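Local coordinates for thioredoxin-like protein (Bacteroides caccae ATCC 43185, PDB 4YOD), which is of uncharacterised function but has a thioredoxin fold with a CxxC pair at a helix start, so probably acts as a thiol-disulfide oxidoreductase, at residues T192-L205 and T275-Q287. Residues are numbered along the deposited sequence; the frame is centred on the assembly and turned at random.
Sequences TIEGLKQAPIISQL and TTQAIEEYLMIHQ
Ile201 lies against the C-terminal helix 276-286 and spreads its branches over its last two turns and the residue after it. With CG1 anti to the backbone N (chi1 -164°), its CD1 points to CG of the poorly ordered Gln287, while CG2 rests on the Glu280 backbone O and CG, and CB meets CG of selenomethionine Met284 at 4.0 Å. Leu283 joins the same apolar layer: its CB packs on Ile201 CG1, its CD1 meets Ile202 CD1 at 3.7 Å, the two side chains crossing at about a right angle, and its CD2 meets Leu205 CD1 at 4.0 Å. Ile202 CD1 also touches Ile279 CG2, which extends the layer toward Leu260 and Leu271 of the sheet. Glu280 is stretched out, CG anti to the backbone N, and lays its carboxylate over the Ala199 methyl, CD to CB 3.6 Å. There OE2 takes a bond from a water 2.7 Å away, which accepts from Ile201 N at 3.2 Å, a single solvent bridge to the first turn of helix 200-207. An alanine in place of Glu280 would probably leave that water without its acid partner and uncover the Ala199 methyl. At the N-terminal end of helix 276-286, Thr276 turns CG2 toward helix 187-197, where it meets Leu196 CG and Thr192 CG2, each 4.1 Å away; Gly195 lets the backbones approach to 6.2 Å between its CA and that of Thr276. The axis of helix 276-286 runs at 19° to that of segment 192-197 but at 57° to that of segment 200-205, a change of direction made at the Ala199-Pro200 kink. Pairing of the kinked helix after the CxxC motif with the C-terminal helix, on one face of the central mixed sheet, is characteristic of the thioredoxin fold.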
loop_
_atom_site.group_PDB
_atom_site.type_symbol
_atom_site.label_atom_id
_atom_site.label_comp_id
_atom_site.label_asym_id
_atom_site.label_seq_id
_atom_site.Cartn_x
_atom_site.Cartn_y
_atom_site.Cartn_z
ATOM N N THR A 192 -7.355 -14.886 6.018
ATOM C CA THR A 192 -6.381 -14.096 6.770
ATOM C C THR A 192 -6.310 -14.576 8.239
ATOM O O THR A 192 -5.200 -14.690 8.758
ATOM C CB THR A 192 -6.695 -12.595 6.641
ATOM O OG1 THR A 192 -6.507 -12.232 5.275
ATOM C CG2 THR A 192 -5.796 -11.722 7.506
ATOM N N ILE A 193 -7.462 -14.866 8.892
ATOM C CA ILE A 193 -7.488 -15.398 10.268
ATOM C C ILE A 193 -6.665 -16.708 10.317
ATOM O O ILE A 193 -5.810 -16.853 11.195
ATOM C CB ILE A 193 -8.936 -15.599 10.829
ATOM C CG1 ILE A 193 -9.633 -14.242 11.110
ATOM C CG2 ILE A 193 -8.930 -16.456 12.104
ATOM C CD1 ILE A 193 -11.164 -14.267 11.111
ATOM N N GLU A 194 -6.895 -17.617 9.339
ATOM C CA GLU A 194 -6.220 -18.912 9.212
ATOM C C GLU A 194 -4.713 -18.743 8.969
ATOM O O GLU A 194 -3.916 -19.450 9.586
ATOM C CB GLU A 194 -6.865 -19.748 8.092
ATOM C CG GLU A 194 -7.018 -21.227 8.421
ATOM C CD GLU A 194 -7.629 -21.574 9.770
ATOM O OE1 GLU A 194 -8.740 -21.083 10.075
ATOM O OE2 GLU A 194 -6.990 -22.347 10.520
ATOM N N GLY A 195 -4.349 -17.786 8.121
ATOM C CA GLY A 195 -2.957 -17.463 7.817
ATOM C C GLY A 195 -2.187 -16.949 9.025
ATOM O O GLY A 195 -1.024 -17.311 9.213
ATOM N N LEU A 196 -2.840 -16.128 9.872
ATOM C CA LEU A 196 -2.254 -15.618 11.108
ATOM C C LEU A 196 -2.126 -16.726 12.161
ATOM O O LEU A 196 -1.105 -16.784 12.851
ATOM C CB LEU A 196 -3.057 -14.426 11.665
ATOM C CG LEU A 196 -2.921 -13.117 10.868
ATOM C CD1 LEU A 196 -3.936 -12.103 11.323
ATOM C CD2 LEU A 196 -1.501 -12.551 10.942
ATOM N N LYS A 197 -3.139 -17.616 12.268
ATOM C CA LYS A 197 -3.147 -18.748 13.203
ATOM C C LYS A 197 -2.074 -19.793 12.847
ATOM O O LYS A 197 -1.515 -20.420 13.749
ATOM C CB LYS A 197 -4.524 -19.434 13.208
ATOM C CG LYS A 197 -5.611 -18.718 13.993
ATOM C CD LYS A 197 -6.976 -19.270 13.591
ATOM C CE LYS A 197 -7.804 -19.768 14.748
ATOM N NZ LYS A 197 -9.155 -20.206 14.302
ATOM N N GLN A 198 -1.800 -19.981 11.544
ATOM C CA GLN A 198 -0.839 -20.964 11.039
ATOM C C GLN A 198 0.612 -20.418 11.001
ATOM O O GLN A 198 1.510 -21.141 10.568
ATOM C CB GLN A 198 -1.271 -21.495 9.649
ATOM C CG GLN A 198 -2.444 -22.493 9.728
ATOM C CD GLN A 198 -3.073 -22.922 8.407
ATOM O OE1 GLN A 198 -4.275 -23.211 8.341
ATOM N NE2 GLN A 198 -2.287 -23.032 7.337
ATOM N N ALA A 199 0.856 -19.180 11.489
ATOM C CA ALA A 199 2.211 -18.622 11.546
ATOM C C ALA A 199 2.762 -18.808 12.972
ATOM O O ALA A 199 2.222 -18.214 13.907
ATOM C CB ALA A 199 2.207 -17.158 11.140
ATOM N N PRO A 200 3.764 -19.694 13.180
ATOM C CA PRO A 200 4.225 -19.981 14.557
ATOM C C PRO A 200 4.775 -18.777 15.324
ATOM O O PRO A 200 4.548 -18.701 16.536
ATOM C CB PRO A 200 5.312 -21.040 14.359
ATOM C CG PRO A 200 5.012 -21.658 13.049
ATOM C CD PRO A 200 4.441 -20.574 12.199
ATOM N N ILE A 201 5.469 -17.841 14.643
ATOM C CA ILE A 201 6.043 -16.658 15.300
ATOM C C ILE A 201 4.940 -15.789 15.986
ATOM O O ILE A 201 5.207 -15.239 17.058
ATOM C CB ILE A 201 6.943 -15.807 14.339
ATOM C CG1 ILE A 201 7.843 -14.810 15.111
ATOM C CG2 ILE A 201 6.142 -15.097 13.217
ATOM C CD1 ILE A 201 8.808 -15.472 16.179
ATOM N N ILE A 202 3.719 -15.700 15.392
ATOM C CA ILE A 202 2.580 -14.926 15.923
ATOM C C ILE A 202 2.177 -15.478 17.305
ATOM O O ILE A 202 2.197 -14.743 18.291
ATOM C CB ILE A 202 1.370 -14.933 14.932
ATOM C CG1 ILE A 202 1.762 -14.452 13.500
ATOM C CG2 ILE A 202 0.164 -14.159 15.489
ATOM C CD1 ILE A 202 2.056 -12.982 13.251
ATOM N N SER A 203 1.849 -16.784 17.357
ATOM C CA SER A 203 1.452 -17.526 18.558
ATOM C C SER A 203 2.515 -17.420 19.658
ATOM O O SER A 203 2.161 -17.234 20.823
ATOM C CB SER A 203 1.200 -18.995 18.216
ATOM O OG SER A 203 0.616 -19.145 16.931
ATOM N N GLN A 204 3.810 -17.503 19.278
ATOM C CA GLN A 204 4.955 -17.435 20.189
ATOM C C GLN A 204 5.078 -16.064 20.831
ATOM O O GLN A 204 5.179 -15.995 22.053
ATOM C CB GLN A 204 6.255 -17.793 19.441
ATOM C CG GLN A 204 7.535 -17.731 20.279
ATOM C CD GLN A 204 8.794 -17.599 19.438
ATOM O OE1 GLN A 204 8.905 -18.131 18.319
ATOM N NE2 GLN A 204 9.792 -16.909 19.979
ATOM N N LEU A 205 5.064 -14.974 20.022
ATOM C CA LEU A 205 5.209 -13.615 20.539
ATOM C C LEU A 205 3.960 -13.163 21.310
ATOM O O LEU A 205 4.090 -12.325 22.210
ATOM C CB LEU A 205 5.552 -12.619 19.405
ATOM C CG LEU A 205 6.858 -12.879 18.613
ATOM C CD1 LEU A 205 6.975 -11.914 17.431
ATOM C CD2 LEU A 205 8.102 -12.768 19.504
ATOM N N THR A 275 0.834 -8.393 3.606
ATOM C CA THR A 275 0.350 -9.770 3.539
ATOM C C THR A 275 0.699 -10.464 4.864
ATOM O O THR A 275 1.569 -9.977 5.587
ATOM C CB THR A 275 0.969 -10.500 2.358
ATOM O OG1 THR A 275 2.392 -10.571 2.544
ATOM C CG2 THR A 275 0.605 -9.865 1.008
ATOM N N THR A 276 0.054 -11.607 5.167
ATOM C CA THR A 276 0.384 -12.397 6.356
ATOM C C THR A 276 1.842 -12.885 6.264
ATOM O O THR A 276 2.527 -12.921 7.277
ATOM C CB THR A 276 -0.573 -13.588 6.555
ATOM O OG1 THR A 276 -0.541 -14.416 5.392
ATOM C CG2 THR A 276 -2.002 -13.158 6.873
ATOM N N GLN A 277 2.324 -13.207 5.042
ATOM C CA GLN A 277 3.698 -13.687 4.811
ATOM C C GLN A 277 4.735 -12.588 5.145
ATOM O O GLN A 277 5.756 -12.896 5.762
ATOM C CB GLN A 277 3.880 -14.194 3.363
ATOM C CG GLN A 277 5.274 -14.767 3.077
ATOM C CD GLN A 277 5.506 -15.184 1.638
ATOM O OE1 GLN A 277 4.974 -14.597 0.685
ATOM N NE2 GLN A 277 6.358 -16.184 1.453
ATOM N N ALA A 278 4.455 -11.320 4.762
ATOM C CA ALA A 278 5.332 -10.172 5.016
ATOM C C ALA A 278 5.468 -9.932 6.526
ATOM O O ALA A 278 6.576 -9.736 7.018
ATOM C CB ALA A 278 4.777 -8.917 4.329
ATOM N N ILE A 279 4.346 -9.981 7.257
ATOM C CA ILE A 279 4.334 -9.787 8.713
ATOM C C ILE A 279 5.113 -10.925 9.373
ATOM O O ILE A 279 5.964 -10.667 10.232
ATOM C CB ILE A 279 2.895 -9.655 9.262
ATOM C CG1 ILE A 279 2.306 -8.281 8.846
ATOM C CG2 ILE A 279 2.857 -9.795 10.821
ATOM C CD1 ILE A 279 0.856 -8.217 8.962
ATOM N N GLU A 280 4.831 -12.169 8.960
ATOM C CA GLU A 280 5.498 -13.353 9.507
ATOM C C GLU A 280 7.007 -13.266 9.283
ATOM O O GLU A 280 7.760 -13.498 10.217
ATOM C CB GLU A 280 4.918 -14.637 8.885
ATOM C CG GLU A 280 5.454 -15.923 9.483
ATOM C CD GLU A 280 5.005 -17.208 8.810
ATOM O OE1 GLU A 280 4.410 -17.145 7.708
ATOM O OE2 GLU A 280 5.262 -18.287 9.389
ATOM N N GLU A 281 7.453 -12.902 8.063
ATOM C CA GLU A 281 8.889 -12.836 7.810
ATOM C C GLU A 281 9.534 -11.720 8.599
ATOM O O GLU A 281 10.566 -11.961 9.204
ATOM C CB GLU A 281 9.200 -12.700 6.329
ATOM C CG GLU A 281 8.978 -13.986 5.554
ATOM C CD GLU A 281 9.474 -13.942 4.122
ATOM O OE1 GLU A 281 10.083 -12.918 3.732
ATOM O OE2 GLU A 281 9.250 -14.932 3.388
ATOM N N TYR A 282 8.886 -10.549 8.689
ATOM C CA TYR A 282 9.399 -9.419 9.458
ATOM C C TYR A 282 9.630 -9.806 10.917
ATOM O O TYR A 282 10.662 -9.460 11.484
ATOM C CB TYR A 282 8.422 -8.228 9.408
ATOM C CG TYR A 282 8.989 -6.990 10.064
ATOM C CD1 TYR A 282 8.973 -6.841 11.444
ATOM C CD2 TYR A 282 9.601 -5.996 9.308
ATOM C CE1 TYR A 282 9.549 -5.735 12.059
ATOM C CE2 TYR A 282 10.164 -4.873 9.911
ATOM C CZ TYR A 282 10.138 -4.748 11.289
ATOM O OH TYR A 282 10.713 -3.665 11.913
ATOM N N LEU A 283 8.639 -10.445 11.541
ATOM C CA LEU A 283 8.727 -10.829 12.953
ATOM C C LEU A 283 9.779 -11.915 13.160
ATOM O O LEU A 283 10.439 -11.926 14.198
ATOM C CB LEU A 283 7.364 -11.289 13.471
ATOM C CG LEU A 283 6.300 -10.179 13.607
ATOM C CD1 LEU A 283 4.970 -10.779 13.942
ATOM C CD2 LEU A 283 6.709 -9.113 14.650
HETATM N N MSE A 284 9.963 -12.807 12.166
HETATM C CA MSE A 284 10.965 -13.869 12.271
HETATM C C MSE A 284 12.373 -13.280 12.258
HETATM O O MSE A 284 13.247 -13.772 12.971
HETATM C CB MSE A 284 10.799 -14.887 11.144
HETATM C CG MSE A 284 9.651 -15.849 11.382
HETATM SE SE MSE A 284 9.323 -16.993 9.841
HETATM C CE MSE A 284 10.829 -18.162 9.986
ATOM N N ILE A 285 12.580 -12.213 11.467
ATOM C CA ILE A 285 13.883 -11.559 11.335
ATOM C C ILE A 285 14.210 -10.684 12.562
ATOM O O ILE A 285 15.357 -10.695 13.016
ATOM C CB ILE A 285 13.953 -10.745 10.014
ATOM C CG1 ILE A 285 13.838 -11.672 8.782
ATOM C CG2 ILE A 285 15.236 -9.912 9.924
ATOM C CD1 ILE A 285 13.168 -10.985 7.521
ATOM N N HIS A 286 13.219 -9.956 13.100
ATOM C CA HIS A 286 13.437 -9.002 14.186
ATOM C C HIS A 286 13.164 -9.567 15.574
ATOM O O HIS A 286 14.028 -9.408 16.434
ATOM C CB HIS A 286 12.625 -7.732 13.932
ATOM C CG HIS A 286 13.052 -7.056 12.674
ATOM N ND1 HIS A 286 12.462 -7.354 11.463
ATOM C CD2 HIS A 286 14.067 -6.192 12.462
ATOM C CE1 HIS A 286 13.109 -6.641 10.557
ATOM N NE2 HIS A 286 14.084 -5.926 11.110
ATOM N N GLN A 287 12.000 -10.223 15.802
ATOM C CA GLN A 287 11.607 -10.873 17.068
ATOM C C GLN A 287 11.721 -9.925 18.273
ATOM O O GLN A 287 11.266 -10.247 19.371
ATOM C CB GLN A 287 12.446 -12.149 17.307
ATOM C CG GLN A 287 11.611 -13.407 17.479
ATOM C CD GLN A 287 12.419 -14.674 17.340
ATOM O OE1 GLN A 287 13.020 -14.952 16.295
ATOM N NE2 GLN A 287 12.402 -15.501 18.374
HETATM O O HOH W 1 6.634 -18.116 11.716
#